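Side-chain contacts in Abbfa_003403 (PDB 4ZXH), which probably activates an amino acid, loads it on a carrier domain, condenses it with a partner and releases the product, as a four-domain nonribosomal peptide synthetase: residues Ser674-Leu679 with Val713-Pro718; Ala719-Leu724 with Leu735-Gly740; Val162-Arg165 with Glu171-Ala174. All blocks are in the same frame, centred on the assembly; numbering follows the deposited sequence.

Contact 1: residues Ser674-Leu679 with Val713-Pro718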
loop_
_atom_site.group_PDB
_atom_site.type_symbol
_atom_site.label_atom_id
_atom_site.label_comp_id
_atom_site.label_asym_id
_atom_site.label_seq_id
_atom_site.Cartn_x
_atom_site.Cartn_y
_atom_site.Cartn_z
ATOM N N SER A 674 17.781 13.926 -31.013
ATOM C CA SER A 674 17.656 13.817 -32.461
ATOM C C SER A 674 19.021 13.779 -33.139
ATOM O O SER A 674 19.167 13.223 -34.232
ATOM C CB SER A 674 16.854 14.991 -33.012
ATOM O OG SER A 674 17.612 16.179 -32.887
ATOM N N ILE A 675 20.006 14.398 -32.496
ATOM C CA ILE A 675 21.398 14.339 -32.943
ATOM C C ILE A 675 21.848 12.907 -33.300
ATOM O O ILE A 675 22.445 12.685 -34.353
ATOM C CB ILE A 675 22.331 14.949 -31.854
ATOM C CG1 ILE A 675 22.502 16.435 -32.110
ATOM C CG2 ILE A 675 23.696 14.323 -31.843
ATOM C CD1 ILE A 675 23.051 16.707 -33.479
ATOM N N LEU A 676 21.549 11.944 -32.428
ATOM C CA LEU A 676 21.887 10.541 -32.661
ATOM C C LEU A 676 21.165 9.973 -33.881
ATOM O O LEU A 676 21.733 9.210 -34.659
ATOM C CB LEU A 676 21.528 9.698 -31.436
ATOM C CG LEU A 676 21.644 8.181 -31.593
ATOM C CD1 LEU A 676 23.096 7.756 -31.696
ATOM C CD2 LEU A 676 20.953 7.486 -30.454
ATOM N N GLU A 677 19.900 10.352 -34.022
ATOM C CA GLU A 677 19.026 9.838 -35.065
ATOM C C GLU A 677 19.411 10.360 -36.441
ATOM O O GLU A 677 19.328 9.642 -37.441
ATOM C CB GLU A 677 17.571 10.215 -34.768
ATOM C CG GLU A 677 17.117 9.954 -33.340
ATOM C CD GLU A 677 15.672 10.371 -33.115
ATOM O OE1 GLU A 677 15.071 10.973 -34.035
ATOM O OE2 GLU A 677 15.139 10.107 -32.016
ATOM N N LEU A 678 19.817 11.621 -36.495
ATOM C CA LEU A 678 20.100 12.266 -37.769
ATOM C C LEU A 678 21.540 12.050 -38.267
ATOM O O LEU A 678 21.827 12.270 -39.434
ATOM C CB LEU A 678 19.800 13.766 -37.657
ATOM C CG LEU A 678 18.343 14.116 -37.307
ATOM C CD1 LEU A 678 18.183 15.614 -36.983
ATOM C CD2 LEU A 678 17.351 13.684 -38.410
ATOM N N LEU A 679 22.441 11.601 -37.401
ATOM C CA LEU A 679 23.849 11.541 -37.777
ATOM C C LEU A 679 24.449 10.149 -37.806
ATOM O O LEU A 679 25.132 9.786 -38.759
ATOM C CB LEU A 679 24.687 12.398 -36.831
ATOM C CG LEU A 679 24.445 13.903 -36.895
ATOM C CD1 LEU A 679 25.432 14.621 -35.982
ATOM C CD2 LEU A 679 24.543 14.396 -38.331
ATOM N N VAL A 713 16.527 0.501 -36.504
ATOM C CA VAL A 713 16.847 1.245 -35.278
ATOM C C VAL A 713 15.766 2.304 -35.076
ATOM O O VAL A 713 15.419 3.033 -36.008
ATOM C CB VAL A 713 18.243 1.946 -35.314
ATOM C CG1 VAL A 713 18.559 2.587 -33.957
ATOM C CG2 VAL A 713 19.357 0.988 -35.712
ATOM N N LEU A 714 15.219 2.386 -33.871
ATOM C CA LEU A 714 14.223 3.411 -33.580
ATOM C C LEU A 714 14.445 3.950 -32.180
ATOM O O LEU A 714 14.484 3.184 -31.217
ATOM C CB LEU A 714 12.800 2.852 -33.714
ATOM C CG LEU A 714 11.631 3.809 -33.435
ATOM C CD1 LEU A 714 11.611 4.930 -34.429
ATOM C CD2 LEU A 714 10.304 3.087 -33.478
ATOM N N GLN A 715 14.607 5.264 -32.064
ATOM C CA GLN A 715 14.695 5.894 -30.749
ATOM C C GLN A 715 13.518 6.854 -30.554
ATOM O O GLN A 715 13.119 7.570 -31.476
ATOM C CB GLN A 715 16.043 6.604 -30.577
ATOM C CG GLN A 715 15.961 7.938 -29.891
ATOM C CD GLN A 715 17.308 8.510 -29.458
ATOM O OE1 GLN A 715 18.131 7.838 -28.840
ATOM N NE2 GLN A 715 17.558 9.754 -29.864
ATOM N N ALA A 716 12.954 6.834 -29.350
ATOM C CA ALA A 716 11.718 7.541 -29.058
ATOM C C ALA A 716 11.471 7.631 -27.555
ATOM O O ALA A 716 11.872 6.745 -26.797
ATOM C CB ALA A 716 10.541 6.848 -29.734
ATOM N N THR A 717 10.800 8.697 -27.131
ATOM C CA THR A 717 10.312 8.797 -25.763
ATOM C C THR A 717 9.166 7.806 -25.541
ATOM O O THR A 717 8.471 7.421 -26.499
ATOM C CB THR A 717 9.828 10.216 -25.450
ATOM O OG1 THR A 717 8.692 10.520 -26.271
ATOM C CG2 THR A 717 10.945 11.225 -25.715
ATOM N N PRO A 718 8.966 7.383 -24.279
ATOM C CA PRO A 718 7.858 6.488 -23.903
ATOM C C PRO A 718 6.529 6.835 -24.553
ATOM O O PRO A 718 5.845 5.937 -25.034
ATOM C CB PRO A 718 7.778 6.668 -22.395
ATOM C CG PRO A 718 9.251 6.833 -22.000
ATOM C CD PRO A 718 9.882 7.628 -23.142
#
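Gln715 reaches from strand 713-716 to helix 674-679 and meets Leu676 and Glu677 there. The short helix runs nearly antiparallel to the strand, at 159°, with the axes 9.4 Å apart. The glutamine can be followed outward atom by atom. Gln715 CB lies 3.9 Å from Glu677 OE2. Its CG is beside the same oxygen. Gln715 CD sits between the two helix residues, 3.7 Å from Glu677 OE2 and 3.9 Å from Leu676 CD2. At the tip the amide splits its contacts. Gln715 OE1 takes a hydrogen bond from Trp771 NE1 and also lies near the Leu676 methyl CD2. Gln715 NE2 donates to Glu677 OE2 at 3.3 Å, with an N-H...O angle of 144°. The carboxylate oxygen is approached on its anti side, and it lies close to the amide plane of Gln715. The carboxylate and amide planes are turned 61° apart, and the two side chains cross at about a right angle. Glu677 can meet the glutamine in this way because its chain is extended beyond CG. Gln715 NE2 also makes a weak bond to Ile673 O, and Glu677 OE2 has a second partner in Thr667 OG1. Partners at both ends of the amide should fix its flip in this buried place. Ser674, one turn earlier, bonds through OG to Phe671 O. Leu676 also packs on Phe647, Leu648 and Met651 of helix 641-655. Phe671 and Ser674 belong to the Phe-Asp-Xaa-Ser sequence known as core motif A4 of adenylation domains. The contact thus ties helix 674-679, which shares Ser674 with that motif, to a central strand of the mixed sheet in the AMP-binding fold of the ANL family.

Contact 2: residues Ala719-Leu724 with Leu735-Gly740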
loop_
_atom_site.group_PDB
_atom_site.type_symbol
_atom_site.label_atom_id
_atom_site.label_comp_id
_atom_site.label_asym_id
_atom_site.label_seq_id
_atom_site.Cartn_x
_atom_site.Cartn_y
_atom_site.Cartn_z
ATOM N N ALA A 719 6.183 8.117 -24.585
ATOM C CA ALA A 719 4.930 8.558 -25.188
ATOM C C ALA A 719 4.730 7.970 -26.574
ATOM O O ALA A 719 3.653 7.473 -26.884
ATOM C CB ALA A 719 4.887 10.062 -25.260
ATOM N N THR A 720 5.772 8.013 -27.398
ATOM C CA THR A 720 5.693 7.457 -28.742
ATOM C C THR A 720 5.551 5.937 -28.690
ATOM O O THR A 720 4.743 5.360 -29.420
ATOM C CB THR A 720 6.928 7.815 -29.586
ATOM O OG1 THR A 720 7.242 9.205 -29.435
ATOM C CG2 THR A 720 6.672 7.532 -31.042
ATOM N N TRP A 721 6.327 5.284 -27.825
ATOM C CA TRP A 721 6.263 3.821 -27.725
ATOM C C TRP A 721 4.881 3.368 -27.290
ATOM O O TRP A 721 4.349 2.401 -27.839
ATOM C CB TRP A 721 7.315 3.272 -26.763
ATOM C CG TRP A 721 8.725 3.370 -27.276
ATOM C CD1 TRP A 721 9.727 4.142 -26.763
ATOM C CD2 TRP A 721 9.290 2.681 -28.402
ATOM N NE1 TRP A 721 10.884 3.977 -27.498
ATOM C CE2 TRP A 721 10.641 3.086 -28.518
ATOM C CE3 TRP A 721 8.786 1.766 -29.335
ATOM C CZ2 TRP A 721 11.490 2.616 -29.511
ATOM C CZ3 TRP A 721 9.626 1.295 -30.320
ATOM C CH2 TRP A 721 10.965 1.715 -30.401
ATOM N N LYS A 722 4.303 4.070 -26.311
ATOM C CA LYS A 722 2.920 3.815 -25.892
ATOM C C LYS A 722 1.988 3.962 -27.087
ATOM O O LYS A 722 1.141 3.101 -27.318
ATOM C CB LYS A 722 2.480 4.759 -24.758
ATOM C CG LYS A 722 3.102 4.457 -23.394
ATOM C CD LYS A 722 2.953 5.630 -22.421
ATOM C CE LYS A 722 3.801 5.430 -21.148
ATOM N NZ LYS A 722 3.872 6.682 -20.317
ATOM N N MET A 723 2.157 5.042 -27.853
ATOM C CA MET A 723 1.290 5.312 -29.010
ATOM C C MET A 723 1.304 4.142 -30.005
ATOM O O MET A 723 0.256 3.703 -30.503
ATOM C CB MET A 723 1.713 6.607 -29.712
ATOM C CG MET A 723 0.820 6.988 -30.886
ATOM S SD MET A 723 1.375 8.445 -31.804
ATOM C CE MET A 723 2.759 7.773 -32.717
ATOM N N LEU A 724 2.504 3.631 -30.254
ATOM C CA LEU A 724 2.727 2.499 -31.143
ATOM C C LEU A 724 2.052 1.216 -30.653
ATOM O O LEU A 724 1.343 0.557 -31.408
ATOM C CB LEU A 724 4.227 2.283 -31.291
ATOM C CG LEU A 724 4.812 1.792 -32.606
ATOM C CD1 LEU A 724 4.291 2.600 -33.783
ATOM C CD2 LEU A 724 6.308 1.934 -32.506
ATOM N N LEU A 735 14.611 -5.169 -34.875
ATOM C CA LEU A 735 14.666 -3.757 -34.505
ATOM C C LEU A 735 15.356 -3.523 -33.160
ATOM O O LEU A 735 15.030 -4.159 -32.154
ATOM C CB LEU A 735 13.257 -3.165 -34.459
ATOM C CG LEU A 735 13.155 -1.731 -33.949
ATOM C CD1 LEU A 735 13.575 -0.755 -35.029
ATOM C CD2 LEU A 735 11.748 -1.428 -33.463
ATOM N N THR A 736 16.314 -2.607 -33.154
ATOM C CA THR A 736 16.921 -2.155 -31.916
ATOM C C THR A 736 16.232 -0.880 -31.443
ATOM O O THR A 736 16.236 0.128 -32.141
ATOM C CB THR A 736 18.424 -1.904 -32.077
ATOM O OG1 THR A 736 19.107 -3.161 -32.210
ATOM C CG2 THR A 736 18.958 -1.164 -30.865
ATOM N N ALA A 737 15.636 -0.934 -30.258
ATOM C CA ALA A 737 14.876 0.190 -29.724
ATOM C C ALA A 737 15.636 0.964 -28.645
ATOM O O ALA A 737 16.398 0.403 -27.856
ATOM C CB ALA A 737 13.549 -0.298 -29.173
ATOM N N LEU A 738 15.423 2.268 -28.622
ATOM C CA LEU A 738 15.967 3.089 -27.565
ATOM C C LEU A 738 14.811 3.844 -26.947
ATOM O O LEU A 738 13.966 4.395 -27.656
ATOM C CB LEU A 738 17.031 4.054 -28.083
ATOM C CG LEU A 738 18.345 3.416 -28.517
ATOM C CD1 LEU A 738 18.259 2.937 -29.955
ATOM C CD2 LEU A 738 19.493 4.382 -28.347
ATOM N N CYS A 739 14.776 3.851 -25.623
ATOM C CA CYS A 739 13.739 4.548 -24.884
ATOM C C CYS A 739 14.403 5.505 -23.911
ATOM O O CYS A 739 15.192 5.068 -23.071
ATOM C CB CYS A 739 12.854 3.548 -24.145
ATOM S SG CYS A 739 11.356 4.224 -23.432
ATOM N N GLY A 740 14.109 6.799 -24.030
ATOM C CA GLY A 740 14.726 7.790 -23.161
ATOM C C GLY A 740 13.874 9.022 -22.928
ATOM O O GLY A 740 12.817 9.164 -23.536
#
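Trp721 of helix 718-725 points the edge of its indole at strand 735-740, inside a beta-alpha-beta unit. Strand 713-716 leads into the helix, and the chain returns as strand 735-740, its parallel neighbour in the sheet. The tryptophan carries the contact alone on the helix side. Its chi1 of -71° sets CG opposite the carbonyl carbon, which sends the ring out toward the strand. The six-membered end lies by the start of the strand: Trp721 CH2 is 3.5 Å from Ala737 CB and 4.5 Å from Leu735 CD2. Ala737 CB meets the ring obliquely, while the leucine methyl is at its edge. At the other end, Cys739 has SG opposite its own backbone N, and this brings the sulfur to 3.7 Å from Trp721 CD1. It is an oblique sulfur-aromatic contact, 4.6 Å from Cys739 SG to the centroid of the Trp721 five-membered ring. The indole also packs on Leu714 of strand 713-716. Its N-H makes a weak bond to Ala716 O as well as one across the contact. In the latter, Trp721 NE1 donates to Leu738 O at 3.1 Å; the oxygen lies in the ring plane, but the donor stands above the carbonyl plane.

Contact 3: residues Val162-Arg165 with Glu171-Ala174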
loop_
_atom_site.group_PDB
_atom_site.type_symbol
_atom_site.label_atom_id
_atom_site.label_comp_id
_atom_site.label_asym_id
_atom_site.label_seq_id
_atom_site.Cartn_x
_atom_site.Cartn_y
_atom_site.Cartn_z
ATOM N N VAL A 162 13.743 -28.252 33.343
ATOM C CA VAL A 162 13.732 -29.546 32.673
ATOM C C VAL A 162 15.137 -30.148 32.608
ATOM O O VAL A 162 15.311 -31.363 32.698
ATOM C CB VAL A 162 13.128 -29.430 31.276
ATOM C CG1 VAL A 162 13.224 -30.753 30.529
ATOM C CG2 VAL A 162 11.686 -29.017 31.401
ATOM N N SER A 163 16.144 -29.294 32.492
ATOM C CA SER A 163 17.524 -29.749 32.531
ATOM C C SER A 163 17.883 -30.403 33.873
ATOM O O SER A 163 18.630 -31.378 33.919
ATOM C CB SER A 163 18.452 -28.576 32.254
ATOM O OG SER A 163 18.428 -28.231 30.879
ATOM N N LYS A 164 17.361 -29.859 34.967
ATOM C CA LYS A 164 17.599 -30.450 36.268
ATOM C C LYS A 164 16.948 -31.830 36.334
ATOM O O LYS A 164 17.539 -32.792 36.841
ATOM C CB LYS A 164 17.064 -29.560 37.394
ATOM C CG LYS A 164 17.266 -30.171 38.782
ATOM C CD LYS A 164 16.657 -29.318 39.876
ATOM C CE LYS A 164 15.155 -29.103 39.648
ATOM N NZ LYS A 164 14.524 -28.225 40.692
ATOM N N ARG A 165 15.724 -31.925 35.831
ATOM C CA ARG A 165 15.014 -33.189 35.854
ATOM C C ARG A 165 15.788 -34.238 35.074
ATOM O O ARG A 165 15.753 -35.422 35.409
ATOM C CB ARG A 165 13.611 -33.034 35.291
ATOM C CG ARG A 165 12.698 -32.151 36.119
ATOM C CD ARG A 165 11.400 -31.964 35.377
ATOM N NE ARG A 165 10.525 -30.966 35.971
ATOM C CZ ARG A 165 9.371 -31.241 36.574
ATOM N NH1 ARG A 165 8.954 -32.498 36.661
ATOM N NH2 ARG A 165 8.625 -30.261 37.080
ATOM N N GLU A 171 20.919 -27.461 40.422
ATOM C CA GLU A 171 19.707 -26.909 41.019
ATOM C C GLU A 171 19.007 -25.864 40.150
ATOM O O GLU A 171 19.612 -25.238 39.274
ATOM C CB GLU A 171 20.020 -26.325 42.397
ATOM C CG GLU A 171 21.212 -25.391 42.429
ATOM C CD GLU A 171 21.538 -24.912 43.837
ATOM O OE1 GLU A 171 21.057 -25.539 44.820
ATOM O OE2 GLU A 171 22.274 -23.906 43.956
ATOM N N SER A 172 17.713 -25.714 40.423
ATOM C CA SER A 172 16.795 -24.843 39.696
ATOM C C SER A 172 15.788 -24.234 40.663
ATOM O O SER A 172 15.301 -24.917 41.567
ATOM C CB SER A 172 16.069 -25.636 38.602
ATOM O OG SER A 172 14.835 -25.035 38.227
ATOM N N ASP A 173 15.472 -22.958 40.490
ATOM C CA ASP A 173 14.389 -22.359 41.276
ATOM C C ASP A 173 13.039 -22.966 40.893
ATOM O O ASP A 173 12.821 -23.340 39.734
ATOM C CB ASP A 173 14.339 -20.846 41.073
ATOM C CG ASP A 173 15.512 -20.136 41.697
ATOM O OD1 ASP A 173 16.019 -20.620 42.733
ATOM O OD2 ASP A 173 15.930 -19.097 41.139
ATOM N N ALA A 174 12.130 -23.058 41.856
ATOM C CA ALA A 174 10.785 -23.539 41.551
ATOM C C ALA A 174 10.079 -22.633 40.526
ATOM O O ALA A 174 10.232 -21.409 40.528
ATOM C CB ALA A 174 9.960 -23.651 42.817
#
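Lys164 folds its outer chain alongside Ser172. The lysine starts from the helix with CG opposite the backbone N and stays extended as far as CD. A bend at chi3, 58°, then turns CE and NZ along the serine. Lys164 CD is 4.1 Å from Glu171 CA and 3.8 Å from Ser172 N, so the middle of the chain passes the loop backbone. Further out, Lys164 CE and Ser172 CB come within 3.7 Å. The Lys164 amine NZ passes the same carbon and ends 3.5 Å from Ser172 O, a proximity too loose to count as a hydrogen bond. Ser172 CB points toward the helix, yet its hydroxyl is engaged within the loop: Ser172 OG donates to Asp173 O at 3.0 Å, from above the carbonyl plane. The touch is therefore mainly van der Waals, near the surface, with the ammonium group close to a carbonyl oxygen. The CB of Glu171 points away from the helix, but its O accepts a bond from Arg160 NE. The loop comes just after helix 152-165 and before helix 179-187, in the condensation domain. On the helix, Val162 lines the phospholipid pocket and packs on Val64 of helix 56-67, while Arg165 forms a salt bridge to Asp67 of that same helix.

Contact 3 comes first along the chain, in the condensation domain. Contacts 1 and 2 follow in series in the adenylation domain. Their centres are about 10 Å apart, and they share one mixed sheet. Strand 713-716 of contact 1 runs directly into helix 718-725 of contact 2, and it pairs with strand 735-740, where Leu714 O lies 2.9 Å from Leu738 N. The two contacts thus fix helices to adjacent strands of one core. Contact 3 lies on the opposite side of the chain's centre, with its centre about 79 Å from that of contact 1 and about 73 Å from that of contact 2. It belongs to a separate domain of this synthetase.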